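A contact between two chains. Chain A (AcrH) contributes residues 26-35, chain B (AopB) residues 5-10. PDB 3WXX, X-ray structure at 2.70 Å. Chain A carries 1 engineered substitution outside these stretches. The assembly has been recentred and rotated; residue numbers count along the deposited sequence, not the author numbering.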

ATOM      1  N   LEU A  26       9.692  -9.962  12.551  1.00 66.28           N
ATOM      2  CA  LEU A  26       9.335  -9.123  11.412  1.00 60.47           C
ATOM      3  C   LEU A  26      10.596  -8.495  10.844  1.00 60.27           C
ATOM      4  O   LEU A  26      10.804  -8.471   9.624  1.00 48.69           O
ATOM      5  CB  LEU A  26       8.371  -8.042  11.860  1.00 61.20           C
ATOM      6  CG  LEU A  26       7.179  -7.740  10.971  1.00 59.89           C
ATOM      7  CD1 LEU A  26       6.346  -8.972  10.667  1.00 63.21           C
ATOM      8  CD2 LEU A  26       6.315  -6.718  11.670  1.00 58.02           C
ATOM      9  N   GLU A  27      11.465  -8.038  11.743  1.00 55.83           N
ATOM     10  CA  GLU A  27      12.756  -7.498  11.331  1.00 56.92           C
ATOM     11  C   GLU A  27      13.615  -8.480  10.618  1.00 55.81           C
ATOM     12  O   GLU A  27      14.409  -8.091   9.763  1.00 57.13           O
ATOM     13  CB  GLU A  27      13.525  -6.950  12.502  1.00 56.04           C
ATOM     14  CG  GLU A  27      13.193  -5.501  12.756  1.00 68.11           C
ATOM     15  CD  GLU A  27      13.711  -4.614  11.651  1.00 66.57           C
ATOM     16  OE1 GLU A  27      14.698  -4.993  10.972  1.00 61.73           O
ATOM     17  OE2 GLU A  27      13.112  -3.547  11.494  1.00 64.54           O
ATOM     18  N   GLN A  28      13.507  -9.740  10.995  1.00 59.46           N
ATOM     19  CA  GLN A  28      14.265 -10.788  10.324  1.00 65.90           C
ATOM     20  C   GLN A  28      13.811 -10.880   8.892  1.00 57.69           C
ATOM     21  O   GLN A  28      14.622 -10.853   7.967  1.00 56.39           O
ATOM     22  CB  GLN A  28      14.058 -12.122  11.024  1.00 76.92           C
ATOM     23  CG  GLN A  28      15.087 -12.383  12.115  1.00 88.77           C
ATOM     24  CD  GLN A  28      14.626 -13.459  13.092  1.00100.31           C
ATOM     25  OE1 GLN A  28      14.170 -14.534  12.686  1.00107.40           O
ATOM     26  NE2 GLN A  28      14.722 -13.165  14.385  1.00100.81           N
ATOM     27  N   LEU A  29      12.501 -10.912   8.728  1.00 53.96           N
ATOM     28  CA  LEU A  29      11.911 -10.960   7.406  1.00 53.78           C
ATOM     29  C   LEU A  29      12.222  -9.709   6.565  1.00 50.72           C
ATOM     30  O   LEU A  29      12.389  -9.822   5.350  1.00 52.51           O
ATOM     31  CB  LEU A  29      10.414 -11.162   7.547  1.00 53.91           C
ATOM     32  CG  LEU A  29       9.599 -11.365   6.296  1.00 58.31           C
ATOM     33  CD1 LEU A  29      10.111 -12.525   5.479  1.00 59.00           C
ATOM     34  CD2 LEU A  29       8.168 -11.622   6.726  1.00 64.00           C
ATOM     35  N   TYR A  30      12.304  -8.533   7.195  1.00 49.33           N
ATOM     36  CA  TYR A  30      12.703  -7.331   6.470  1.00 49.00           C
ATOM     37  C   TYR A  30      14.110  -7.533   5.958  1.00 51.66           C
ATOM     38  O   TYR A  30      14.394  -7.266   4.794  1.00 46.49           O
ATOM     39  CB  TYR A  30      12.632  -6.063   7.332  1.00 52.25           C
ATOM     40  CG  TYR A  30      13.158  -4.823   6.628  1.00 54.00           C
ATOM     41  CD1 TYR A  30      12.425  -4.209   5.609  1.00 55.98           C
ATOM     42  CD2 TYR A  30      14.389  -4.283   6.941  1.00 48.60           C
ATOM     43  CE1 TYR A  30      12.911  -3.101   4.941  1.00 50.89           C
ATOM     44  CE2 TYR A  30      14.890  -3.178   6.261  1.00 47.08           C
ATOM     45  CZ  TYR A  30      14.142  -2.588   5.272  1.00 48.43           C
ATOM     46  OH  TYR A  30      14.627  -1.478   4.609  1.00 50.78           O
ATOM     47  N   THR A  31      14.994  -8.029   6.825  1.00 59.19           N
ATOM     48  CA  THR A  31      16.401  -8.269   6.458  1.00 55.44           C
ATOM     49  C   THR A  31      16.502  -9.196   5.240  1.00 52.70           C
ATOM     50  O   THR A  31      17.178  -8.877   4.243  1.00 51.08           O
ATOM     51  CB  THR A  31      17.195  -8.888   7.605  1.00 58.19           C
ATOM     52  OG1 THR A  31      17.031  -8.111   8.778  1.00 55.74           O
ATOM     53  CG2 THR A  31      18.669  -8.914   7.286  1.00 64.42           C
ATOM     54  N   LEU A  32      15.771 -10.293   5.284  1.00 46.82           N
ATOM     55  CA  LEU A  32      15.748 -11.197   4.147  1.00 45.88           C
ATOM     56  C   LEU A  32      15.342 -10.464   2.873  1.00 49.30           C
ATOM     57  O   LEU A  32      16.046 -10.538   1.858  1.00 45.99           O
ATOM     58  CB  LEU A  32      14.794 -12.357   4.405  1.00 47.05           C
ATOM     59  CG  LEU A  32      14.691 -13.404   3.277  1.00 51.99           C
ATOM     60  CD1 LEU A  32      16.054 -13.981   2.920  1.00 45.29           C
ATOM     61  CD2 LEU A  32      13.717 -14.512   3.677  1.00 55.22           C
ATOM     62  N   GLY A  33      14.224  -9.736   2.935  1.00 51.25           N
ATOM     63  CA  GLY A  33      13.759  -8.946   1.794  1.00 50.53           C
ATOM     64  C   GLY A  33      14.772  -7.902   1.325  1.00 52.28           C
ATOM     65  O   GLY A  33      15.050  -7.780   0.100  1.00 43.53           O
ATOM     66  N   PHE A  34      15.350  -7.182   2.289  1.00 40.41           N
ATOM     67  CA  PHE A  34      16.381  -6.209   1.980  1.00 47.42           C
ATOM     68  C   PHE A  34      17.644  -6.816   1.302  1.00 54.62           C
ATOM     69  O   PHE A  34      18.231  -6.203   0.388  1.00 52.58           O
ATOM     70  CB  PHE A  34      16.778  -5.536   3.279  1.00 52.46           C
ATOM     71  CG  PHE A  34      17.950  -4.649   3.164  1.00 53.00           C
ATOM     72  CD1 PHE A  34      19.209  -5.166   3.274  1.00 57.39           C
ATOM     73  CD2 PHE A  34      17.794  -3.291   2.973  1.00 59.41           C
ATOM     74  CE1 PHE A  34      20.310  -4.338   3.200  1.00 68.11           C
ATOM     75  CE2 PHE A  34      18.890  -2.449   2.901  1.00 66.54           C
ATOM     76  CZ  PHE A  34      20.158  -2.979   3.022  1.00 67.03           C
ATOM     77  N   ASN A  35      18.099  -7.982   1.775  1.00 51.99           N
ATOM     78  CA  ASN A  35      19.248  -8.624   1.138  1.00 52.92           C
ATOM     79  C   ASN A  35      18.866  -9.106  -0.255  1.00 53.33           C
ATOM     80  O   ASN A  35      19.589  -8.853  -1.227  1.00 51.59           O
ATOM     81  CB  ASN A  35      19.777  -9.802   1.938  1.00 49.68           C
ATOM     82  CG  ASN A  35      20.323  -9.391   3.269  1.00 50.40           C
ATOM     83  OD1 ASN A  35      20.790  -8.289   3.440  1.00 52.81           O
ATOM     84  ND2 ASN A  35      20.154 -10.256   4.261  1.00 60.81           N
TER
ATOM     85  N   VAL B   5      17.496   3.259  -2.167  1.00 46.45           N
ATOM     86  CA  VAL B   5      18.142   3.095  -0.880  1.00 43.89           C
ATOM     87  C   VAL B   5      17.074   2.748   0.126  1.00 44.32           C
ATOM     88  O   VAL B   5      16.303   3.608   0.541  1.00 43.17           O
ATOM     89  CB  VAL B   5      18.829   4.401  -0.404  1.00 40.05           C
ATOM     90  CG1 VAL B   5      19.258   4.287   1.042  1.00 37.89           C
ATOM     91  CG2 VAL B   5      20.015   4.746  -1.279  1.00 36.47           C
ATOM     92  N   LEU B   6      17.034   1.490   0.532  1.00 44.52           N
ATOM     93  CA  LEU B   6      16.137   1.078   1.598  1.00 47.00           C
ATOM     94  C   LEU B   6      16.844   1.276   2.926  1.00 49.62           C
ATOM     95  O   LEU B   6      18.066   1.074   3.007  1.00 51.60           O
ATOM     96  CB  LEU B   6      15.819  -0.400   1.456  1.00 50.58           C
ATOM     97  CG  LEU B   6      15.335  -0.848   0.099  1.00 47.85           C
ATOM     98  CD1 LEU B   6      15.172  -2.349   0.143  1.00 48.82           C
ATOM     99  CD2 LEU B   6      14.014  -0.173  -0.226  1.00 50.30           C
ATOM    100  N   PRO B   7      16.092   1.611   3.995  1.00 53.99           N
ATOM    101  CA  PRO B   7      16.754   1.699   5.306  1.00 49.14           C
ATOM    102  C   PRO B   7      17.339   0.389   5.725  1.00 46.35           C
ATOM    103  O   PRO B   7      16.806  -0.659   5.363  1.00 48.01           O
ATOM    104  CB  PRO B   7      15.628   2.128   6.253  1.00 46.96           C
ATOM    105  CG  PRO B   7      14.365   1.922   5.513  1.00 48.07           C
ATOM    106  CD  PRO B   7      14.714   2.122   4.069  1.00 53.55           C
ATOM    107  N   GLN B   8      18.420   0.455   6.493  1.00 53.00           N
ATOM    108  CA  GLN B   8      19.147  -0.754   6.921  1.00 57.79           C
ATOM    109  C   GLN B   8      18.374  -1.525   7.956  1.00 57.94           C
ATOM    110  O   GLN B   8      17.702  -0.922   8.773  1.00 68.58           O
ATOM    111  CB  GLN B   8      20.511  -0.410   7.501  1.00 56.91           C
ATOM    112  CG  GLN B   8      21.500   0.050   6.442  1.00 59.15           C
ATOM    113  CD  GLN B   8      22.250  -1.123   5.804  1.00 70.24           C
ATOM    114  OE1 GLN B   8      22.502  -1.107   4.604  1.00 67.89           O
ATOM    115  NE2 GLN B   8      22.550  -2.181   6.591  1.00 76.15           N
ATOM    116  N   PRO B   9      18.445  -2.858   7.914  1.00 59.61           N
ATOM    117  CA  PRO B   9      17.682  -3.557   8.932  1.00 63.50           C
ATOM    118  C   PRO B   9      18.137  -3.174  10.325  1.00 74.81           C
ATOM    119  O   PRO B   9      19.315  -2.881  10.523  1.00 82.00           O
ATOM    120  CB  PRO B   9      17.937  -5.034   8.635  1.00 61.17           C
ATOM    121  CG  PRO B   9      18.284  -5.075   7.185  1.00 66.46           C
ATOM    122  CD  PRO B   9      18.955  -3.759   6.863  1.00 62.53           C
HETATM  123  N   MSE B  10      17.175  -3.131  11.252  1.00 91.07           N
HETATM  124  CA  MSE B  10      17.389  -2.820  12.683  1.00 92.23           C
HETATM  125  C   MSE B  10      18.034  -1.479  12.873  1.00 83.56           C
HETATM  126  O   MSE B  10      17.347  -0.458  12.848  1.00 82.69           O
HETATM  127  CB  MSE B  10      18.191  -3.926  13.354  1.00 95.14           C
HETATM  128  CG  MSE B  10      17.523  -5.247  12.981  1.00105.85           C
HETATM  129 SE   MSE B  10      17.955  -6.795  14.126  1.00143.77          SE
HETATM  130  CE  MSE B  10      18.323  -5.899  15.855  1.00124.67           C
TER

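Residues 26-35 of AcrH lie within a helix that extends beyond both ends of the stretch. Residues 5-10 of AopB form no regular helix or strand and lie along one side of it. The AopB chain runs against the helix direction: M10(B) is nearest E27(A), P9(B) nearest T31(A), and L6(B) nearest F34(A). Within the helix, backbone N-H groups bond to carbonyls four residues back, as from F34(A) N to Y30(A) O. Both hydrogen bonds to AopB use AcrH side chains and AopB backbone atoms.

E27(A), Y30(A) and F34(A) point toward AopB. Y30(A), with chi1 in t, donates a very short hydrogen bond from OH to P7(B) O, 2.4 Å. E27(A) OE1 accepts a hydrogen bond from M10(B) N at 3.1 Å; OE2 is hydrogen-bonded elsewhere in the structure. M10(B) is a selenomethionine and poorly ordered.

P9(B) is the apolar centre. Its CD lies over the face of the F34(A) ring, 3.8 Å from the centroid, in a CH-pi contact. The proline ring presents CH groups to the flat F34(A) ring, and P9(B) has no backbone N-H that would need an acceptor. Its CG packs 4.0 Å from Y30(A) CD2, and its CB lies 3.2 Å from T31(A) OG1. That hydroxyl donates to E27(A) O within the helix. L6(B) CB packs 3.8 Å from F34(A) CD2. The two stretches bury 443 Å² between them, both sides summed, with F34(A) and P9(B) the most covered.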